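Local coordinates for ABC transporter periplasmic peptide-binding protein (Pseudoalteromonas, PDB 4QFO), which probably binds short peptides such as dipeptides in the periplasm and hands them to an ABC transporter for uptake, at residues S375-P380 and N415-R420; L313-D318 and N350-D355; I282-E287 and M507-S512; K256-E261 and S274-R279. All coordinates share one frame; numbering follows the deposited sequence.

Interaction 1 of 4, residues S375-P380 and N415-R420; sequences SIWAMP and NTFIQR. With LEU (leucine), chain D.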
loop_
_atom_site.group_PDB
_atom_site.type_symbol
_atom_site.label_atom_id
_atom_site.label_comp_id
_atom_site.label_asym_id
_atom_site.label_seq_id
_atom_site.Cartn_x
_atom_site.Cartn_y
_atom_site.Cartn_z
ATOM N N SER A 375 -2.438 23.886 -8.513
ATOM C CA SER A 375 -1.478 22.833 -8.805
ATOM C C SER A 375 -2.147 21.459 -8.839
ATOM O O SER A 375 -3.075 21.181 -8.100
ATOM C CB SER A 375 -0.316 22.841 -7.803
ATOM O OG SER A 375 -0.772 22.586 -6.483
ATOM N N ILE A 376 -1.693 20.611 -9.741
ATOM C CA ILE A 376 -2.027 19.208 -9.668
ATOM C C ILE A 376 -0.690 18.513 -9.474
ATOM O O ILE A 376 0.207 18.637 -10.310
ATOM C CB ILE A 376 -2.706 18.701 -10.954
ATOM C CG1 ILE A 376 -4.099 19.324 -11.120
ATOM C CG2 ILE A 376 -2.796 17.178 -10.935
ATOM C CD1 ILE A 376 -4.833 18.868 -12.376
ATOM N N TRP A 377 -0.548 17.828 -8.346
ATOM C CA TRP A 377 0.671 17.103 -8.029
ATOM C C TRP A 377 0.585 15.704 -8.643
ATOM O O TRP A 377 -0.350 14.955 -8.364
ATOM C CB TRP A 377 0.843 17.018 -6.510
ATOM C CG TRP A 377 1.284 18.308 -5.881
ATOM C CD1 TRP A 377 0.708 19.546 -6.031
ATOM C CD2 TRP A 377 2.388 18.486 -4.988
ATOM N NE1 TRP A 377 1.393 20.475 -5.288
ATOM C CE2 TRP A 377 2.431 19.854 -4.642
ATOM C CE3 TRP A 377 3.354 17.624 -4.457
ATOM C CZ2 TRP A 377 3.398 20.376 -3.789
ATOM C CZ3 TRP A 377 4.310 18.145 -3.595
ATOM C CH2 TRP A 377 4.327 19.507 -3.274
ATOM N N ALA A 378 1.556 15.365 -9.480
ATOM C CA ALA A 378 1.529 14.133 -10.243
ATOM C C ALA A 378 2.650 13.206 -9.813
ATOM O O ALA A 378 3.806 13.616 -9.722
ATOM C CB ALA A 378 1.658 14.441 -11.714
ATOM N N MET A 379 2.299 11.956 -9.556
ATOM C CA MET A 379 3.272 10.922 -9.188
ATOM C C MET A 379 4.310 10.721 -10.275
ATOM O O MET A 379 3.972 10.666 -11.456
ATOM C CB MET A 379 2.562 9.595 -8.912
ATOM C CG MET A 379 1.345 9.749 -8.035
ATOM S SD MET A 379 0.615 8.176 -7.640
ATOM C CE MET A 379 -0.156 7.788 -9.198
ATOM N N PRO A 380 5.582 10.603 -9.869
ATOM C CA PRO A 380 6.745 10.468 -10.755
ATOM C C PRO A 380 6.969 9.054 -11.268
ATOM O O PRO A 380 7.793 8.871 -12.166
ATOM C CB PRO A 380 7.913 10.839 -9.830
ATOM C CG PRO A 380 7.494 10.317 -8.527
ATOM C CD PRO A 380 5.988 10.639 -8.454
ATOM N N ASN A 415 9.406 9.136 -3.063
ATOM C CA ASN A 415 9.372 9.195 -1.604
ATOM C C ASN A 415 9.251 10.626 -1.103
ATOM O O ASN A 415 8.545 10.883 -0.127
ATOM C CB ASN A 415 10.594 8.512 -0.982
ATOM C CG ASN A 415 10.642 7.023 -1.276
ATOM O OD1 ASN A 415 9.634 6.328 -1.160
ATOM N ND2 ASN A 415 11.818 6.528 -1.657
ATOM N N THR A 416 9.936 11.550 -1.777
ATOM C CA THR A 416 9.896 12.951 -1.388
ATOM C C THR A 416 8.486 13.472 -1.623
ATOM O O THR A 416 7.945 14.206 -0.809
ATOM C CB THR A 416 10.909 13.801 -2.191
ATOM O OG1 THR A 416 12.227 13.233 -2.083
ATOM C CG2 THR A 416 10.923 15.241 -1.680
ATOM N N PHE A 417 7.921 13.085 -2.764
ATOM C CA PHE A 417 6.544 13.381 -3.166
ATOM C C PHE A 417 5.529 12.975 -2.098
ATOM O O PHE A 417 4.715 13.787 -1.650
ATOM C CB PHE A 417 6.249 12.616 -4.457
ATOM C CG PHE A 417 4.911 12.915 -5.057
ATOM C CD1 PHE A 417 4.752 13.982 -5.939
ATOM C CD2 PHE A 417 3.814 12.109 -4.777
ATOM C CE1 PHE A 417 3.518 14.256 -6.499
ATOM C CE2 PHE A 417 2.575 12.386 -5.341
ATOM C CZ PHE A 417 2.429 13.458 -6.205
ATOM N N ILE A 418 5.586 11.712 -1.691
ATOM C CA ILE A 418 4.700 11.207 -0.650
ATOM C C ILE A 418 4.812 12.019 0.654
ATOM O O ILE A 418 3.808 12.390 1.274
ATOM C CB ILE A 418 4.980 9.715 -0.401
ATOM C CG1 ILE A 418 4.389 8.887 -1.548
ATOM C CG2 ILE A 418 4.440 9.278 0.944
ATOM C CD1 ILE A 418 4.786 7.426 -1.509
ATOM N N GLN A 419 6.041 12.292 1.066
ATOM C CA GLN A 419 6.290 13.104 2.246
ATOM C C GLN A 419 5.603 14.489 2.178
ATOM O O GLN A 419 5.030 14.968 3.160
ATOM C CB GLN A 419 7.795 13.258 2.420
ATOM C CG GLN A 419 8.209 14.473 3.206
ATOM C CD GLN A 419 8.400 14.170 4.662
ATOM O OE1 GLN A 419 7.732 13.296 5.222
ATOM N NE2 GLN A 419 9.331 14.880 5.291
ATOM N N ARG A 420 5.650 15.125 1.014
ATOM C CA ARG A 420 5.105 16.471 0.884
ATOM C C ARG A 420 3.589 16.497 0.779
ATOM O O ARG A 420 2.952 17.485 1.163
ATOM C CB ARG A 420 5.793 17.211 -0.254
ATOM C CG ARG A 420 7.232 17.482 0.121
ATOM C CD ARG A 420 7.992 18.253 -0.906
ATOM N NE ARG A 420 9.335 18.535 -0.415
ATOM C CZ ARG A 420 10.331 18.975 -1.174
ATOM N NH1 ARG A 420 10.136 19.178 -2.469
ATOM N NH2 ARG A 420 11.524 19.202 -0.643
HETATM N N LEU D . 0.663 2.551 -1.122
HETATM C CA LEU D . 0.781 3.606 -2.109
HETATM C C LEU D . 1.531 3.027 -3.297
HETATM O O LEU D . 2.413 2.182 -3.101
HETATM C CB LEU D . 1.574 4.772 -1.526
HETATM C CG LEU D . 0.866 5.971 -0.894
HETATM C CD1 LEU D . -0.486 5.603 -0.331
HETATM C CD2 LEU D . 1.764 6.629 0.158
HETATM O OXT LEU D . 1.289 3.380 -4.461
#
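The ring of Phe417 is pressed against the backbone of Trp377, Ala378 and Met379 more than against their side chains. Its CE1 lies 3.3 Å from Ala378 O, and its CZ lies 3.7 Å from Met379 N. Trp377 C sits at the ring edge, near its plane. One face is covered by Met379 CA, 4.2 Å from the centroid and 19° off the ring normal, a CH-pi contact. Pro380 CD covers the same face, also displaced toward the rim. Phe417 reaches the strand because its CG is anti to the backbone N (chi1 -175°).

Trp377 comes alongside, its side chain running opposite to that of Phe417. Its CB meets Phe417 CE1 at 3.8 Å. The far end of the indole, CZ3, touches Arg420 CB, also at 3.8 Å. The guanidinium of Arg420 leads away, lies over Thr416 CG2 and makes a cation-pi contact with Tyr412. No hydrogen bond joins the two segments.

On the same helix Ile418 turns to the ligand, its CD1 3.5 Å from CD2 of the bound leucine. Tyr385 and Arg383 hydrogen-bond that leucine. Helix 414-422 thus packs on strand 372-378 of a mixed sheet, with one residue reaching the ligand, as in the alpha/beta lobes of periplasmic solute-binding proteins.

Interaction 2 of 4, residues L313-D318 and N350-D355; sequences LVHAID and NMPIFD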
loop_
_atom_site.group_PDB
_atom_site.type_symbol
_atom_site.label_atom_id
_atom_site.label_comp_id
_atom_site.label_asym_id
_atom_site.label_seq_id
_atom_site.Cartn_x
_atom_site.Cartn_y
_atom_site.Cartn_z
ATOM N N LEU A 313 -14.777 21.213 -10.841
ATOM C CA LEU A 313 -13.503 20.754 -11.380
ATOM C C LEU A 313 -13.651 19.320 -11.857
ATOM O O LEU A 313 -13.091 18.929 -12.868
ATOM C CB LEU A 313 -12.390 20.850 -10.330
ATOM C CG LEU A 313 -11.963 22.265 -9.924
ATOM C CD1 LEU A 313 -11.170 22.264 -8.620
ATOM C CD2 LEU A 313 -11.163 22.908 -11.040
ATOM N N VAL A 314 -14.427 18.541 -11.127
ATOM C CA VAL A 314 -14.588 17.147 -11.481
ATOM C C VAL A 314 -15.397 16.985 -12.774
ATOM O O VAL A 314 -15.163 16.053 -13.540
ATOM C CB VAL A 314 -15.190 16.344 -10.313
ATOM C CG1 VAL A 314 -15.799 15.075 -10.815
ATOM C CG2 VAL A 314 -14.102 16.048 -9.276
ATOM N N HIS A 315 -16.322 17.910 -13.035
ATOM C CA HIS A 315 -17.140 17.829 -14.244
ATOM C C HIS A 315 -16.361 18.240 -15.489
ATOM O O HIS A 315 -16.804 18.008 -16.601
ATOM C CB HIS A 315 -18.414 18.669 -14.113
ATOM C CG HIS A 315 -19.466 18.032 -13.267
ATOM N ND1 HIS A 315 -20.377 17.128 -13.767
ATOM C CD2 HIS A 315 -19.747 18.159 -11.950
ATOM C CE1 HIS A 315 -21.177 16.730 -12.796
ATOM N NE2 HIS A 315 -20.816 17.341 -11.681
ATOM N N ALA A 316 -15.205 18.866 -15.300
ATOM C CA ALA A 316 -14.427 19.366 -16.427
ATOM C C ALA A 316 -13.499 18.292 -17.001
ATOM O O ALA A 316 -12.949 18.447 -18.090
ATOM C CB ALA A 316 -13.628 20.589 -16.014
ATOM N N ILE A 317 -13.335 17.198 -16.269
ATOM C CA ILE A 317 -12.395 16.161 -16.673
ATOM C C ILE A 317 -12.983 15.118 -17.636
ATOM O O ILE A 317 -13.947 14.407 -17.302
ATOM C CB ILE A 317 -11.842 15.408 -15.448
ATOM C CG1 ILE A 317 -11.270 16.392 -14.417
ATOM C CG2 ILE A 317 -10.832 14.368 -15.889
ATOM C CD1 ILE A 317 -10.328 17.418 -15.017
ATOM N N ASP A 318 -12.372 15.015 -18.814
ATOM C CA ASP A 318 -12.738 14.005 -19.801
ATOM C C ASP A 318 -12.130 12.633 -19.452
ATOM O O ASP A 318 -11.051 12.259 -19.938
ATOM C CB ASP A 318 -12.284 14.450 -21.191
ATOM C CG ASP A 318 -12.808 13.552 -22.291
ATOM O OD1 ASP A 318 -13.313 12.439 -21.988
ATOM O OD2 ASP A 318 -12.716 13.966 -23.460
ATOM N N ASN A 350 -24.779 9.180 -8.347
ATOM C CA ASN A 350 -24.433 10.600 -8.403
ATOM C C ASN A 350 -22.990 10.877 -8.816
ATOM O O ASN A 350 -22.521 12.008 -8.709
ATOM C CB ASN A 350 -24.753 11.295 -7.074
ATOM C CG ASN A 350 -26.244 11.351 -6.799
ATOM O OD1 ASN A 350 -27.042 11.502 -7.724
ATOM N ND2 ASN A 350 -26.631 11.210 -5.532
ATOM N N MET A 351 -22.284 9.842 -9.266
ATOM C CA MET A 351 -20.972 10.034 -9.876
ATOM C C MET A 351 -21.035 11.139 -10.924
ATOM O O MET A 351 -21.821 11.061 -11.859
ATOM C CB MET A 351 -20.469 8.750 -10.547
ATOM C CG MET A 351 -19.649 7.839 -9.648
ATOM S SD MET A 351 -18.031 8.541 -9.237
ATOM C CE MET A 351 -17.271 8.606 -10.847
ATOM N N PRO A 352 -20.205 12.175 -10.760
ATOM C CA PRO A 352 -20.065 13.222 -11.777
ATOM C C PRO A 352 -19.693 12.634 -13.137
ATOM O O PRO A 352 -18.918 11.685 -13.222
ATOM C CB PRO A 352 -18.904 14.067 -11.243
ATOM C CG PRO A 352 -18.971 13.886 -9.749
ATOM C CD PRO A 352 -19.431 12.468 -9.538
ATOM N N ILE A 353 -20.246 13.209 -14.193
ATOM C CA ILE A 353 -19.922 12.804 -15.550
ATOM C C ILE A 353 -19.317 13.997 -16.293
ATOM O O ILE A 353 -19.544 15.144 -15.923
ATOM C CB ILE A 353 -21.178 12.268 -16.277
ATOM C CG1 ILE A 353 -20.815 11.746 -17.669
ATOM C CG2 ILE A 353 -22.260 13.350 -16.360
ATOM C CD1 ILE A 353 -19.629 10.791 -17.680
ATOM N N PHE A 354 -18.527 13.727 -17.322
ATOM C CA PHE A 354 -17.880 14.783 -18.085
ATOM C C PHE A 354 -18.938 15.709 -18.669
ATOM O O PHE A 354 -19.790 15.275 -19.446
ATOM C CB PHE A 354 -17.031 14.168 -19.195
ATOM C CG PHE A 354 -16.355 15.170 -20.075
ATOM C CD1 PHE A 354 -15.654 16.235 -19.531
ATOM C CD2 PHE A 354 -16.380 15.025 -21.449
ATOM C CE1 PHE A 354 -15.007 17.147 -20.349
ATOM C CE2 PHE A 354 -15.725 15.931 -22.276
ATOM C CZ PHE A 354 -15.044 16.992 -21.727
ATOM N N ASP A 355 -18.884 16.981 -18.282
ATOM C CA ASP A 355 -19.852 17.975 -18.736
ATOM C C ASP A 355 -19.262 19.379 -18.572
ATOM O O ASP A 355 -19.546 20.074 -17.590
ATOM C CB ASP A 355 -21.142 17.841 -17.921
ATOM C CG ASP A 355 -22.272 18.711 -18.450
ATOM O OD1 ASP A 355 -22.033 19.551 -19.350
ATOM O OD2 ASP A 355 -23.407 18.553 -17.948
#
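His315 and Asp355 are joined by the straighter of two hydrogen bonds. Asp355 N donates to His315 O at 2.9 Å, with an angle of 173° at the hydrogen. The second bond uses the imidazole: His315 ND1 donates to Ile353 O at 3.0 Å. It is bent, and the acceptor is tilted 31° out of the ring plane. Both donors lie in the plane of the carbonyl they approach.

Carbon contacts with ring faces come next. Pro352 CB sits over one face of His315, 4.0 Å from the centroid. Asp318 CB lies over the Phe354 ring at 3.8 Å from its centroid. The Asp318 carboxylate stacks on this ring, the two planes 11° apart. The ring edge meets backbone oxygen, with Phe354 CE1 3.3 Å from Ala316 O.

In the apolar packing, Val314 CG1 meets Pro352 CB; the modelled distance of 3.3 Å is short and may be inexact. His315 also rests on Leu358, Ala359 and Leu362 of helix 356-365.

Both segments finish in an N-cap. Asp318 OD1 accepts from Lys321 N, and Asp355 OD1 accepts weakly from Leu358 N. The contact sets the end of helix 307-315 and the start of helix 319-325 against the N-capped start of helix 356-365.

Interaction 3 of 4, residues I282-E287 and M507-S512; sequences INVERE and MRFQAS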
loop_
_atom_site.group_PDB
_atom_site.type_symbol
_atom_site.label_atom_id
_atom_site.label_comp_id
_atom_site.label_asym_id
_atom_site.label_seq_id
_atom_site.Cartn_x
_atom_site.Cartn_y
_atom_site.Cartn_z
ATOM N N ILE A 282 10.196 -12.906 -23.074
ATOM C CA ILE A 282 9.619 -12.079 -22.015
ATOM C C ILE A 282 8.182 -12.515 -21.715
ATOM O O ILE A 282 7.370 -12.624 -22.624
ATOM C CB ILE A 282 9.560 -10.589 -22.441
ATOM C CG1 ILE A 282 10.963 -10.042 -22.737
ATOM C CG2 ILE A 282 8.821 -9.748 -21.390
ATOM C CD1 ILE A 282 11.808 -9.839 -21.533
ATOM N N ASN A 283 7.873 -12.774 -20.449
ATOM C CA ASN A 283 6.487 -12.989 -20.030
ATOM C C ASN A 283 5.913 -11.694 -19.502
ATOM O O ASN A 283 6.586 -10.958 -18.783
ATOM C CB ASN A 283 6.385 -14.018 -18.911
ATOM C CG ASN A 283 6.743 -15.400 -19.360
ATOM O OD1 ASN A 283 6.580 -15.746 -20.529
ATOM N ND2 ASN A 283 7.235 -16.210 -18.434
ATOM N N VAL A 284 4.659 -11.435 -19.825
ATOM C CA VAL A 284 3.982 -10.257 -19.324
ATOM C C VAL A 284 2.714 -10.661 -18.581
ATOM O O VAL A 284 1.825 -11.277 -19.153
ATOM C CB VAL A 284 3.616 -9.320 -20.466
ATOM C CG1 VAL A 284 2.872 -8.079 -19.935
ATOM C CG2 VAL A 284 4.875 -8.947 -21.235
ATOM N N GLU A 285 2.666 -10.302 -17.303
ATOM C CA GLU A 285 1.538 -10.543 -16.433
ATOM C C GLU A 285 0.524 -9.411 -16.576
ATOM O O GLU A 285 0.901 -8.248 -16.684
ATOM C CB GLU A 285 2.031 -10.557 -14.986
ATOM C CG GLU A 285 2.005 -11.899 -14.311
ATOM C CD GLU A 285 2.567 -12.995 -15.174
ATOM O OE1 GLU A 285 1.758 -13.787 -15.700
ATOM O OE2 GLU A 285 3.805 -13.068 -15.323
ATOM N N ARG A 286 -0.758 -9.751 -16.553
ATOM C CA ARG A 286 -1.818 -8.757 -16.550
ATOM C C ARG A 286 -2.951 -9.252 -15.645
ATOM O O ARG A 286 -3.843 -9.966 -16.099
ATOM C CB ARG A 286 -2.324 -8.553 -17.977
ATOM C CG ARG A 286 -3.384 -7.461 -18.158
ATOM C CD ARG A 286 -3.942 -7.590 -19.576
ATOM N NE ARG A 286 -4.917 -6.574 -19.958
ATOM C CZ ARG A 286 -6.235 -6.712 -19.839
ATOM N NH1 ARG A 286 -6.745 -7.821 -19.322
ATOM N NH2 ARG A 286 -7.045 -5.730 -20.230
ATOM N N GLU A 287 -2.910 -8.883 -14.369
ATOM C CA GLU A 287 -3.829 -9.459 -13.380
ATOM C C GLU A 287 -4.884 -8.476 -12.877
ATOM O O GLU A 287 -4.635 -7.278 -12.771
ATOM C CB GLU A 287 -3.058 -10.008 -12.170
ATOM C CG GLU A 287 -1.988 -11.053 -12.489
ATOM C CD GLU A 287 -1.460 -11.754 -11.238
ATOM O OE1 GLU A 287 -2.060 -11.605 -10.141
ATOM O OE2 GLU A 287 -0.435 -12.456 -11.355
ATOM N N MET A 507 -5.079 -2.641 -14.099
ATOM C CA MET A 507 -4.598 -4.015 -14.056
ATOM C C MET A 507 -3.178 -4.029 -13.507
ATOM O O MET A 507 -2.412 -3.080 -13.695
ATOM C CB MET A 507 -4.567 -4.642 -15.455
ATOM C CG MET A 507 -5.892 -4.627 -16.249
ATOM S SD MET A 507 -7.203 -5.664 -15.573
ATOM C CE MET A 507 -6.313 -7.155 -15.224
ATOM N N ARG A 508 -2.822 -5.125 -12.856
ATOM C CA ARG A 508 -1.497 -5.269 -12.318
ATOM C C ARG A 508 -0.588 -5.903 -13.359
ATOM O O ARG A 508 -0.721 -7.089 -13.677
ATOM C CB ARG A 508 -1.543 -6.095 -11.037
ATOM C CG ARG A 508 -0.244 -6.110 -10.259
ATOM C CD ARG A 508 -0.427 -6.869 -8.956
ATOM N NE ARG A 508 0.618 -6.536 -7.998
ATOM C CZ ARG A 508 0.622 -6.934 -6.731
ATOM N NH1 ARG A 508 -0.358 -7.700 -6.262
ATOM N NH2 ARG A 508 1.616 -6.564 -5.940
ATOM N N PHE A 509 0.335 -5.106 -13.890
ATOM C CA PHE A 509 1.251 -5.581 -14.918
ATOM C C PHE A 509 2.626 -5.870 -14.333
ATOM O O PHE A 509 3.049 -5.218 -13.389
ATOM C CB PHE A 509 1.410 -4.532 -16.017
ATOM C CG PHE A 509 0.246 -4.436 -16.961
ATOM C CD1 PHE A 509 0.177 -5.249 -18.081
ATOM C CD2 PHE A 509 -0.760 -3.504 -16.753
ATOM C CE1 PHE A 509 -0.881 -5.146 -18.962
ATOM C CE2 PHE A 509 -1.826 -3.400 -17.629
ATOM C CZ PHE A 509 -1.884 -4.222 -18.735
ATOM N N GLN A 510 3.327 -6.841 -14.911
ATOM C CA GLN A 510 4.720 -7.092 -14.566
ATOM C C GLN A 510 5.348 -7.758 -15.772
ATOM O O GLN A 510 4.667 -8.464 -16.505
ATOM C CB GLN A 510 4.844 -8.003 -13.344
ATOM C CG GLN A 510 6.259 -8.068 -12.765
ATOM C CD GLN A 510 6.425 -9.186 -11.732
ATOM O OE1 GLN A 510 6.364 -10.370 -12.065
ATOM N NE2 GLN A 510 6.629 -8.811 -10.479
ATOM N N ALA A 511 6.634 -7.520 -15.996
ATOM C CA ALA A 511 7.364 -8.273 -17.016
ATOM C C ALA A 511 8.548 -9.008 -16.419
ATOM O O ALA A 511 9.185 -8.529 -15.495
ATOM C CB ALA A 511 7.814 -7.377 -18.145
ATOM N N SER A 512 8.836 -10.177 -16.969
ATOM C CA SER A 512 9.913 -10.994 -16.474
ATOM C C SER A 512 10.458 -11.866 -17.591
ATOM O O SER A 512 9.726 -12.261 -18.500
ATOM C CB SER A 512 9.410 -11.875 -15.326
ATOM O OG SER A 512 8.329 -12.687 -15.753
HETATM O O HOH W 1 8.297 -15.435 -16.258
#
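An antiparallel beta ladder joins Ile282-Glu287 to Met507-Ser512. Asn283, Glu285 and Glu287 form hydrogen-bonded pairs with Ser512, Gln510 and Arg508. Asn283 N reaches Ser512 O at 2.7 Å, and Arg508 N reaches Glu287 O at 2.8 Å. The return bond from Gln510 N to Glu285 O is weak. Val284 and Arg286 form non-hydrogen-bonded pairs with Ala511 and Phe509. CA-H...O contacts fill in between, the shortest from Phe509 CA to Glu285 O at 3.2 Å.

Strand 282-287 is thereby added to the long strand 500-513, which also pairs with strand 264-266 through Ala511 and Thr265. Helix 273-278 covers the face carrying Val284 and Ala511.

On that same face Arg286 lies beside Phe509, pointing the same way, its CG 3.5 Å from CE1 of the ring. This CG is anti to the backbone N (chi1 -176°), and the chain runs extended from there to NE, carrying the guanidinium past the ring to Asn330. Met507 CG lies over the guanidinium face.

On the other face, Ser512 OG donates to a water at 2.8 Å. Asn283 ND2 also approaches this water, too closely to be relied on. The extended Arg508 bonds Gly522 O and Gly525 O, and Glu287 OE1 accepts from Gly522 N.

Interaction 4 of 4, residues K256-E261 and S274-R279; sequences KILTKE and SILAQR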
loop_
_atom_site.group_PDB
_atom_site.type_symbol
_atom_site.label_atom_id
_atom_site.label_comp_id
_atom_site.label_asym_id
_atom_site.label_seq_id
_atom_site.Cartn_x
_atom_site.Cartn_y
_atom_site.Cartn_z
ATOM N N LYS A 256 16.347 -2.308 -19.608
ATOM C CA LYS A 256 17.114 -3.257 -18.825
ATOM C C LYS A 256 16.573 -4.679 -18.873
ATOM O O LYS A 256 17.356 -5.619 -18.828
ATOM C CB LYS A 256 17.242 -2.804 -17.375
ATOM C CG LYS A 256 18.086 -1.573 -17.170
ATOM C CD LYS A 256 18.302 -1.382 -15.682
ATOM C CE LYS A 256 19.117 -0.168 -15.389
ATOM N NZ LYS A 256 19.279 -0.052 -13.924
ATOM N N ILE A 257 15.255 -4.864 -18.935
ATOM C CA ILE A 257 14.771 -6.239 -19.079
ATOM C C ILE A 257 15.036 -6.761 -20.487
ATOM O O ILE A 257 15.292 -7.944 -20.672
ATOM C CB ILE A 257 13.274 -6.437 -18.730
ATOM C CG1 ILE A 257 12.888 -7.906 -18.934
ATOM C CG2 ILE A 257 12.382 -5.568 -19.603
ATOM C CD1 ILE A 257 12.358 -8.573 -17.706
ATOM N N LEU A 258 14.963 -5.879 -21.477
ATOM C CA LEU A 258 15.190 -6.288 -22.864
ATOM C C LEU A 258 16.612 -6.804 -23.074
ATOM O O LEU A 258 16.815 -7.787 -23.779
ATOM C CB LEU A 258 14.890 -5.146 -23.839
ATOM C CG LEU A 258 13.401 -4.838 -24.023
ATOM C CD1 LEU A 258 13.210 -3.641 -24.929
ATOM C CD2 LEU A 258 12.643 -6.044 -24.562
ATOM N N THR A 259 17.587 -6.136 -22.459
ATOM C CA THR A 259 18.988 -6.505 -22.615
ATOM C C THR A 259 19.456 -7.434 -21.504
ATOM O O THR A 259 20.634 -7.764 -21.414
ATOM C CB THR A 259 19.901 -5.260 -22.682
ATOM O OG1 THR A 259 19.730 -4.463 -21.505
ATOM C CG2 THR A 259 19.574 -4.416 -23.918
ATOM N N LYS A 260 18.523 -7.841 -20.649
ATOM C CA LYS A 260 18.800 -8.833 -19.618
ATOM C C LYS A 260 19.717 -8.365 -18.486
ATOM O O LYS A 260 20.382 -9.183 -17.856
ATOM C CB LYS A 260 19.363 -10.113 -20.249
ATOM C CG LYS A 260 18.411 -10.785 -21.218
ATOM C CD LYS A 260 19.013 -12.055 -21.798
ATOM C CE LYS A 260 18.138 -12.598 -22.919
ATOM N NZ LYS A 260 17.718 -11.521 -23.867
ATOM N N GLU A 261 19.753 -7.068 -18.210
ATOM C CA GLU A 261 20.400 -6.611 -16.985
ATOM C C GLU A 261 19.515 -6.876 -15.776
ATOM O O GLU A 261 20.019 -7.235 -14.716
ATOM C CB GLU A 261 20.808 -5.142 -17.062
ATOM C CG GLU A 261 21.888 -4.883 -18.096
ATOM C CD GLU A 261 22.116 -3.404 -18.333
ATOM O OE1 GLU A 261 22.539 -2.705 -17.384
ATOM O OE2 GLU A 261 21.860 -2.941 -19.467
ATOM N N SER A 274 3.507 -3.240 -25.774
ATOM C CA SER A 274 3.497 -3.842 -27.109
ATOM C C SER A 274 4.820 -4.538 -27.451
ATOM O O SER A 274 4.832 -5.707 -27.850
ATOM C CB SER A 274 3.167 -2.788 -28.164
ATOM O OG SER A 274 3.288 -3.336 -29.460
ATOM N N ILE A 275 5.929 -3.821 -27.290
ATOM C CA ILE A 275 7.253 -4.404 -27.522
ATOM C C ILE A 275 7.471 -5.649 -26.660
ATOM O O ILE A 275 7.950 -6.670 -27.150
ATOM C CB ILE A 275 8.389 -3.388 -27.257
ATOM C CG1 ILE A 275 8.223 -2.155 -28.143
ATOM C CG2 ILE A 275 9.742 -4.022 -27.507
ATOM C CD1 ILE A 275 7.107 -1.206 -27.690
ATOM N N LEU A 276 7.096 -5.567 -25.383
ATOM C CA LEU A 276 7.273 -6.687 -24.453
ATOM C C LEU A 276 6.408 -7.902 -24.790
ATOM O O LEU A 276 6.889 -9.043 -24.787
ATOM C CB LEU A 276 7.002 -6.238 -23.022
ATOM C CG LEU A 276 7.954 -5.166 -22.482
ATOM C CD1 LEU A 276 7.436 -4.612 -21.148
ATOM C CD2 LEU A 276 9.361 -5.732 -22.334
ATOM N N ALA A 277 5.130 -7.660 -25.074
ATOM C CA ALA A 277 4.219 -8.732 -25.480
ATOM C C ALA A 277 4.764 -9.559 -26.661
ATOM O O ALA A 277 4.601 -10.775 -26.699
ATOM C CB ALA A 277 2.832 -8.162 -25.817
ATOM N N GLN A 278 5.420 -8.894 -27.609
ATOM C CA GLN A 278 5.898 -9.543 -28.831
ATOM C C GLN A 278 7.020 -10.545 -28.615
ATOM O O GLN A 278 7.065 -11.560 -29.298
ATOM C CB GLN A 278 6.363 -8.500 -29.850
ATOM C CG GLN A 278 5.234 -7.733 -30.523
ATOM C CD GLN A 278 5.738 -6.782 -31.595
ATOM O OE1 GLN A 278 6.117 -7.206 -32.689
ATOM N NE2 GLN A 278 5.748 -5.488 -31.284
ATOM N N ARG A 279 7.930 -10.250 -27.687
ATOM C CA ARG A 279 9.099 -11.099 -27.447
ATOM C C ARG A 279 8.751 -12.452 -26.836
ATOM O O ARG A 279 7.947 -12.546 -25.904
ATOM C CB ARG A 279 10.102 -10.399 -26.534
ATOM C CG ARG A 279 10.056 -8.893 -26.583
ATOM C CD ARG A 279 11.318 -8.350 -27.194
ATOM N NE ARG A 279 12.442 -9.259 -26.999
ATOM C CZ ARG A 279 13.533 -9.256 -27.757
ATOM N NH1 ARG A 279 13.638 -8.396 -28.764
ATOM N NH2 ARG A 279 14.511 -10.114 -27.518
#
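Asp281 OD2, which lies outside both segments, draws in a charged group from each. Arg279 NH2 forms a salt bridge with this Asp281 oxygen, while Lys260 NZ makes only a long, weak ion pair with it. The two cations remain 5.1 Å apart, measured from Lys260 NZ to Arg279 NH2. The carboxylate is their common counter-ion.

Across the contact itself the touching is by carbon. Leu258 CD2 meets Arg279 CD at 3.7 Å and Leu276 CD2 at 4.0 Å. Arg279 is bent at chi2 and chi3 (-113° and -27°), which brings its aliphatic part against the leucine methyl. Leu258 CD1 touches Ile275 CG2 at 4.3 Å. Ile257 CG2 adds a contact to Leu276 CD2 at 4.1 Å.

Helix 250-258 ends just here. Lys260, with a positive phi of 70°, closes it in a Schellman motif.

No hydrogen bond or salt bridge crosses between the segments. The two helix ends are therefore matched by methyl packing, with the charged groups at the exposed surface.

Overall arrangement
Interaction 4 comes first along the chain. It closes a short loop that holds strand 264-266 and joins the ends of helices 250-258 and 273-278. Interaction 3 opens next, at 282, and closes only at 507, pairing strand 282-287 with strand 500-513. Interactions 2 and 1 are nested inside it, one after the other, and none of the loops cross. Interaction 2 ties helix 307-315 to the loop before helix 356-365. Interaction 1 ties strand 372-378 to helix 414-422. Interactions 3 and 4 touch, with Ile282 CD1 3.4 Å from Ile257 CG1. Interactions 1 and 2 stay apart, their nearest atoms about 6 Å from each other. Interaction 2 lies farthest from interaction 4, about 38 Å between centres.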